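Local structure of dally-like, isoform A (6XTZ) at residues E294-N297 with I298-E302; C40-S44 with V45-C49; N509-T513 with K514-Q518. The protein is a glypican that probably acts as a cell-surface heparan sulfate proteoglycan, binds Wnt and Hedgehog proteins and shields the Wnt lipid to allow signalling at a distance. The protein carries 5 engineered substitutions. One frame throughout, in Å; residues are numbered along the deposited sequence.

Contact 1: E294-N297 with I298-E302; sequences EPLN and IKISE
Pro-295 and Lys-299 meet in the first turn of helix 296-322, where Pro-295 holds the N-cap position. Three backbone bonds of the i to i+4 kind start the helix: a weak one from Lys-299 N to Pro-295 O, one from Ile-300 N to Leu-296 O at 3.1 Å, and one from Ser-301 N to Asn-297 O. The last carbonyl is gripped twice. The hydroxyl of Ser-301 also donates, OG lying 3.0 Å from Asn-297 O, and the N-H and the hydroxyl approach this oxygen from opposite faces of its carbonyl plane. With OG beside its own backbone N (chi1 -62°), the serine side chain folds back along the helix to reach it.

Apolar packing runs along two sides. Leu-296, whose side chain comes within about 4 Å of the bound O-palmitoleoyl serine and also touches Phe-102, has CG 4.5 Å from Ile-300 CD1, while Ile-300 leans on Phe-106 and Tyr-110 of helix 51-110. Toward helix 185-216, the extended Lys-299 chain lies side by side with the proline ring, pointing the same way, and touches Val-185, Leu-189 and Gln-192. Its CE is 3.8 Å from Pro-295 CG. Separately, Lys-299 CG lies 3.3 Å from Pro-295 O.

Contact 2: C40-S44 with V45-C49; sequences CESPS and VGTCC
The chain reverses through a type I beta turn from Pro-43 to Gly-46, closed by a weak hydrogen bond from Gly-46 N to Pro-43 O at 3.3 Å, so that residues 41-44 and 45-47 run 141° apart. Gly-46 ends the turn with a positive phi, a conformation that brings the position of a beta carbon against Val-45 O and so favours glycine.

The ring of Pro-43 and the branched side chain of Val-45 cross at a slant. The touching branch is CG2, 3.6 Å from Pro-43 CG; it is set between the backbone N and the carbonyl carbon of Val-45, while CG1 is anti to that carbon (chi1 -58°). The same ring carbon, Pro-43 CG, also rests 3.6 Å from Gly-46 O, so the ring packs against both the valine methyl and the returning backbone.

This reversal belongs to the disulfide-rich loop ahead of helix 51-110, where Cys-40, Cys-48 and Cys-49 are bonded to Cys-236, Cys-10 and Cys-239. Farther from the bend, a water joins the two arms, donating to the backbone oxygen Glu-41 O and lying 2.9 Å from Thr-47 OG1. The side chain of Glu-41 is engaged separately, its OE1 in a salt bridge with Lys-240. Buried Thr-47 makes an ST turn, its OG1 accepting from Cys-49 N at 3.2 Å with an N-H...O angle of 162°.

Contact 3: N509-T513 with K514-Q518; sequences NPAST and KQTAQ
The flat amide of Gln-515 has the hydroxyl OG of Ser-512 over one face. Ser-512 N approaches OE1 from that same side, tilted out of the amide plane, in a long, weak but fairly straight bond at 3.4 Å. From the opposite side comes a water, 2.8 Å from Gln-515 OE1 and near Pro-510 O, while Ala-511 CA lies close to the plane, 3.7 Å from Gln-515 OE1. At the other end of the amide, NE2 is hydrogen-bonded to Arg-221 O, which fixes which way round the group sits. The smaller amide of Asn-509 uses OD1 to take a weak bond from Ala-511 N.

Ser-512 answers Gln-515 with its hydroxyl. Because OG stands between the backbone N and the carbonyl carbon (chi1 61°), it faces Gln-515 N, from which it accepts a weak bond at 3.5 Å, and it packs 3.3 Å from Gln-515 CG. Ser-512 O receives Thr-516 N at 3.2 Å, the donor lying nearly in line with the carbonyl, plus a weak bond from Gln-515 N. One residue on, Thr-513 O accepts from Ala-517 N at 3.0 Å and, in one of two conformers of Thr-516, weakly from its hydroxyl. These reciprocal bonds between Ser-512 and Gln-515 are those of a capping box at the start of helix 513-538.

In the fold
From the N terminus, contact 2 comes first, closing a chain reversal in the loop before helix 51-110 and lying among disulfides to Cys-10, Cys-236 and Cys-239. Contact 1 follows, starting helix 296-322 with side chains against helices 51-110 and 185-216, beside the bound lipid. Contact 3 comes last, where the loop after helix 459-467 enters helix 513-538 beside Asn-219, Arg-221 and Asn-223. The three follow in series, neither nested nor crossed. Contacts 2 and 3 lie on the same side of the chain's centre, with nearest atoms about 18 Å apart; contact 1 is on the opposite side, its centre 83 Å from that of contact 2.

Contact 1: E294-N297 with I298-E302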
loop_
_atom_site.group_PDB
_atom_site.type_symbol
_atom_site.label_atom_id
_atom_site.label_comp_id
_atom_site.label_asym_id
_atom_site.label_seq_id
_atom_site.Cartn_x
_atom_site.Cartn_y
_atom_site.Cartn_z
ATOM N N GLU A 294 23.466 13.520 -11.721
ATOM C CA GLU A 294 24.575 13.033 -12.539
ATOM C C GLU A 294 24.982 14.027 -13.619
ATOM O O GLU A 294 26.183 14.331 -13.723
ATOM C CB GLU A 294 24.218 11.668 -13.139
ATOM C CG GLU A 294 24.377 10.500 -12.186
ATOM C CD GLU A 294 25.746 9.855 -12.280
ATOM O OE1 GLU A 294 25.942 8.782 -11.672
ATOM O OE2 GLU A 294 26.626 10.418 -12.967
ATOM N N PRO A 295 24.068 14.575 -14.444
ATOM C CA PRO A 295 24.511 15.513 -15.481
ATOM C C PRO A 295 24.445 16.961 -15.024
ATOM O O PRO A 295 24.110 17.847 -15.817
ATOM C CB PRO A 295 23.525 15.243 -16.619
ATOM C CG PRO A 295 22.247 14.962 -15.890
ATOM C CD PRO A 295 22.625 14.288 -14.579
ATOM N N LEU A 296 24.767 17.216 -13.755
ATOM C CA LEU A 296 24.567 18.552 -13.204
ATOM C C LEU A 296 25.572 19.555 -13.760
ATOM O O LEU A 296 25.231 20.727 -13.955
ATOM C CB LEU A 296 24.640 18.509 -11.678
ATOM C CG LEU A 296 24.188 19.782 -10.963
ATOM C CD1 LEU A 296 22.816 20.213 -11.459
ATOM C CD2 LEU A 296 24.169 19.568 -9.462
ATOM N N ASN A 297 26.807 19.122 -14.025
ATOM C CA ASN A 297 27.814 20.061 -14.508
ATOM C C ASN A 297 27.520 20.518 -15.930
ATOM O O ASN A 297 27.862 21.648 -16.297
ATOM C CB ASN A 297 29.209 19.439 -14.422
ATOM C CG ASN A 297 29.430 18.355 -15.454
ATOM O OD1 ASN A 297 28.552 17.532 -15.704
ATOM N ND2 ASN A 297 30.610 18.351 -16.066
ATOM N N ILE A 298 26.890 19.667 -16.741
ATOM C CA ILE A 298 26.546 20.083 -18.096
ATOM C C ILE A 298 25.356 21.038 -18.081
ATOM O O ILE A 298 25.262 21.929 -18.934
ATOM C CB ILE A 298 26.288 18.855 -18.988
ATOM C CG1 ILE A 298 24.880 18.895 -19.581
ATOM C CG2 ILE A 298 26.507 17.565 -18.211
ATOM C CD1 ILE A 298 24.625 17.821 -20.589
ATOM N N LYS A 299 24.444 20.886 -17.118
ATOM C CA LYS A 299 23.349 21.838 -16.992
ATOM C C LYS A 299 23.853 23.204 -16.549
ATOM O O LYS A 299 23.310 24.233 -16.969
ATOM C CB LYS A 299 22.297 21.307 -16.017
ATOM C CG LYS A 299 21.659 19.995 -16.459
ATOM C CD LYS A 299 20.723 19.433 -15.399
ATOM C CE LYS A 299 20.085 18.133 -15.870
ATOM N NZ LYS A 299 19.200 17.529 -14.837
ATOM N N ILE A 300 24.891 23.235 -15.710
ATOM C CA ILE A 300 25.490 24.506 -15.314
ATOM C C ILE A 300 26.192 25.155 -16.500
ATOM O O ILE A 300 26.123 26.375 -16.689
ATOM C CB ILE A 300 26.452 24.299 -14.130
ATOM C CG1 ILE A 300 25.702 23.733 -12.923
ATOM C CG2 ILE A 300 27.143 25.606 -13.760
ATOM C CD1 ILE A 300 26.588 23.476 -11.724
ATOM N N SER A 301 26.874 24.351 -17.319
ATOM C CA SER A 301 27.573 24.892 -18.479
ATOM C C SER A 301 26.598 25.499 -19.479
ATOM O O SER A 301 26.899 26.522 -20.107
ATOM C CB SER A 301 28.414 23.801 -19.140
ATOM O OG SER A 301 29.412 23.324 -18.255
ATOM N N GLU A 302 25.423 24.887 -19.639
ATOM C CA GLU A 302 24.416 25.469 -20.521
ATOM C C GLU A 302 23.842 26.749 -19.925
ATOM O O GLU A 302 23.547 27.701 -20.655
ATOM C CB GLU A 302 23.303 24.457 -20.797
ATOM C CG GLU A 302 22.241 24.967 -21.761
ATOM C CD GLU A 302 21.138 23.960 -22.005
ATOM O OE1 GLU A 302 21.179 22.869 -21.396
ATOM O OE2 GLU A 302 20.227 24.257 -22.806
#

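Contact 2: C40-S44 with V45-C49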
loop_
_atom_site.group_PDB
_atom_site.type_symbol
_atom_site.label_atom_id
_atom_site.label_comp_id
_atom_site.label_asym_id
_atom_site.label_seq_id
_atom_site.Cartn_x
_atom_site.Cartn_y
_atom_site.Cartn_z
ATOM N N CYS A 40 -26.040 -27.389 11.689
ATOM C CA CYS A 40 -26.199 -28.588 10.885
ATOM C C CYS A 40 -27.679 -28.903 10.695
ATOM O O CYS A 40 -28.551 -28.386 11.397
ATOM C CB CYS A 40 -25.497 -29.781 11.534
ATOM S SG CYS A 40 -23.773 -29.497 11.985
ATOM N N GLU A 41 -27.956 -29.768 9.725
ATOM C CA GLU A 41 -29.310 -30.257 9.523
ATOM C C GLU A 41 -29.646 -31.309 10.572
ATOM O O GLU A 41 -28.815 -32.155 10.914
ATOM C CB GLU A 41 -29.469 -30.846 8.120
ATOM C CG GLU A 41 -30.891 -31.284 7.797
ATOM C CD GLU A 41 -31.024 -31.880 6.408
ATOM O OE1 GLU A 41 -29.983 -32.145 5.771
ATOM O OE2 GLU A 41 -32.171 -32.081 5.953
ATOM N N SER A 42 -30.873 -31.244 11.090
ATOM C CA SER A 42 -31.398 -32.218 12.043
ATOM C C SER A 42 -32.609 -32.887 11.406
ATOM O O SER A 42 -33.757 -32.510 11.683
ATOM C CB SER A 42 -31.769 -31.562 13.371
ATOM O OG SER A 42 -30.617 -31.291 14.143
ATOM N N PRO A 43 -32.395 -33.868 10.540
ATOM C CA PRO A 43 -33.509 -34.518 9.850
ATOM C C PRO A 43 -34.198 -35.525 10.766
ATOM O O PRO A 43 -33.805 -35.737 11.912
ATOM C CB PRO A 43 -32.827 -35.204 8.666
ATOM C CG PRO A 43 -31.468 -35.526 9.173
ATOM C CD PRO A 43 -31.092 -34.406 10.112
ATOM N N SER A 44 -35.248 -36.148 10.229
ATOM C CA SER A 44 -35.967 -37.166 10.985
ATOM C C SER A 44 -35.116 -38.409 11.210
ATOM O O SER A 44 -35.270 -39.087 12.234
ATOM C CB SER A 44 -37.264 -37.532 10.263
ATOM O OG SER A 44 -37.031 -37.746 8.882
ATOM N N VAL A 45 -34.207 -38.716 10.281
ATOM C CA VAL A 45 -33.382 -39.911 10.406
ATOM C C VAL A 45 -32.371 -39.791 11.540
ATOM O O VAL A 45 -31.784 -40.799 11.949
ATOM C CB VAL A 45 -32.667 -40.213 9.076
ATOM C CG1 VAL A 45 -33.681 -40.397 7.960
ATOM C CG2 VAL A 45 -31.685 -39.104 8.735
ATOM N N GLY A 46 -32.150 -38.590 12.057
ATOM C CA GLY A 46 -31.262 -38.378 13.182
ATOM C C GLY A 46 -29.950 -37.738 12.758
ATOM O O GLY A 46 -29.695 -37.477 11.581
ATOM N N THR A 47 -29.112 -37.492 13.763
ATOM C CA THR A 47 -27.807 -36.881 13.567
ATOM C C THR A 47 -26.816 -37.487 14.550
ATOM O O THR A 47 -27.197 -37.955 15.626
ATOM C CB THR A 47 -27.859 -35.359 13.755
ATOM O OG1 THR A 47 -26.528 -34.829 13.745
ATOM C CG2 THR A 47 -28.531 -35.007 15.075
ATOM N N CYS A 48 -25.541 -37.473 14.171
ATOM C CA CYS A 48 -24.479 -37.994 15.021
ATOM C C CYS A 48 -23.877 -36.934 15.932
ATOM O O CYS A 48 -22.915 -37.226 16.648
ATOM C CB CYS A 48 -23.369 -38.618 14.167
ATOM S SG CYS A 48 -23.886 -40.042 13.194
ATOM N N CYS A 49 -24.419 -35.721 15.927
ATOM C CA CYS A 49 -23.891 -34.619 16.716
ATOM C C CYS A 49 -24.929 -34.148 17.722
ATOM O O CYS A 49 -26.130 -34.142 17.436
ATOM C CB CYS A 49 -23.477 -33.450 15.817
ATOM S SG CYS A 49 -22.039 -33.797 14.794
HETATM O O HOH W 1 -26.827 -33.665 11.135
#

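Contact 3: N509-T513 with K514-Q518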
loop_
_atom_site.group_PDB
_atom_site.type_symbol
_atom_site.label_atom_id
_atom_site.label_comp_id
_atom_site.label_asym_id
_atom_site.label_seq_id
_atom_site.Cartn_x
_atom_site.Cartn_y
_atom_site.Cartn_z
ATOM N N ASN A 509 -27.014 -10.284 2.712
ATOM C CA ASN A 509 -25.677 -9.740 2.505
ATOM C C ASN A 509 -24.732 -10.279 3.572
ATOM O O ASN A 509 -24.932 -9.998 4.759
ATOM C CB ASN A 509 -25.710 -8.218 2.551
ATOM C CG ASN A 509 -24.349 -7.593 2.302
ATOM O OD1 ASN A 509 -23.445 -8.234 1.765
ATOM N ND2 ASN A 509 -24.197 -6.333 2.692
ATOM N N PRO A 510 -23.701 -11.044 3.202
ATOM C CA PRO A 510 -22.782 -11.584 4.220
ATOM C C PRO A 510 -22.056 -10.518 5.017
ATOM O O PRO A 510 -21.633 -10.794 6.146
ATOM C CB PRO A 510 -21.796 -12.426 3.397
ATOM C CG PRO A 510 -22.496 -12.692 2.103
ATOM C CD PRO A 510 -23.353 -11.492 1.844
ATOM N N ALA A 511 -21.896 -9.314 4.476
ATOM C CA ALA A 511 -21.231 -8.227 5.184
ATOM C C ALA A 511 -22.272 -7.414 5.942
ATOM O O ALA A 511 -23.214 -6.886 5.340
ATOM C CB ALA A 511 -20.456 -7.343 4.209
ATOM N N SER A 512 -22.103 -7.315 7.256
ATOM C CA SER A 512 -23.023 -6.557 8.085
ATOM C C SER A 512 -22.657 -5.076 8.080
ATOM O O SER A 512 -21.537 -4.683 7.737
ATOM C CB SER A 512 -23.023 -7.091 9.518
ATOM O OG SER A 512 -21.740 -6.970 10.107
ATOM N N THR A 513 -23.627 -4.249 8.477
ATOM C CA THR A 513 -23.401 -2.809 8.518
ATOM C C THR A 513 -22.299 -2.439 9.504
ATOM O O THR A 513 -21.564 -1.471 9.280
ATOM C CB THR A 513 -24.699 -2.085 8.876
ATOM O OG1 THR A 513 -25.749 -2.537 8.011
ATOM C CG2 THR A 513 -24.534 -0.576 8.714
ATOM N N LYS A 514 -22.168 -3.194 10.598
ATOM C CA LYS A 514 -21.113 -2.907 11.564
ATOM C C LYS A 514 -19.734 -3.162 10.968
ATOM O O LYS A 514 -18.785 -2.420 11.246
ATOM C CB LYS A 514 -21.315 -3.741 12.829
ATOM C CG LYS A 514 -20.231 -3.547 13.881
ATOM C CD LYS A 514 -20.456 -4.440 15.091
ATOM C CE LYS A 514 -19.353 -4.258 16.123
ATOM N NZ LYS A 514 -19.564 -5.105 17.329
ATOM N N GLN A 515 -19.605 -4.201 10.140
ATOM C CA GLN A 515 -18.306 -4.525 9.560
ATOM C C GLN A 515 -17.880 -3.480 8.534
ATOM O O GLN A 515 -16.724 -3.040 8.531
ATOM C CB GLN A 515 -18.341 -5.917 8.932
ATOM C CG GLN A 515 -18.448 -7.052 9.941
ATOM C CD GLN A 515 -18.533 -8.415 9.280
ATOM O OE1 GLN A 515 -19.122 -8.564 8.209
ATOM N NE2 GLN A 515 -17.933 -9.417 9.913
ATOM N N THR A 516 -18.799 -3.066 7.659
ATOM C CA THR A 516 -18.447 -2.071 6.652
ATOM C C THR A 516 -18.215 -0.700 7.275
ATOM O O THR A 516 -17.475 0.115 6.714
ATOM C CB THR A 516 -19.533 -1.989 5.581
ATOM O OG1 THR A 516 -20.709 -1.388 6.134
ATOM C CG2 THR A 516 -19.874 -3.379 5.071
ATOM N N ALA A 517 -18.829 -0.429 8.429
ATOM C CA ALA A 517 -18.578 0.837 9.106
ATOM C C ALA A 517 -17.175 0.877 9.696
ATOM O O ALA A 517 -16.540 1.938 9.716
ATOM C CB ALA A 517 -19.624 1.075 10.195
ATOM N N GLN A 518 -16.669 -0.267 10.168
ATOM C CA GLN A 518 -15.292 -0.324 10.644
ATOM C C GLN A 518 -14.299 -0.191 9.498
ATOM O O GLN A 518 -13.191 0.322 9.695
ATOM C CB GLN A 518 -15.041 -1.630 11.400
ATOM C CG GLN A 518 -15.855 -1.795 12.670
ATOM C CD GLN A 518 -15.527 -3.083 13.404
ATOM O OE1 GLN A 518 -16.282 -4.052 13.348
ATOM N NE2 GLN A 518 -14.396 -3.098 14.099
HETATM O O HOH W 2 -18.432 -10.058 5.997
#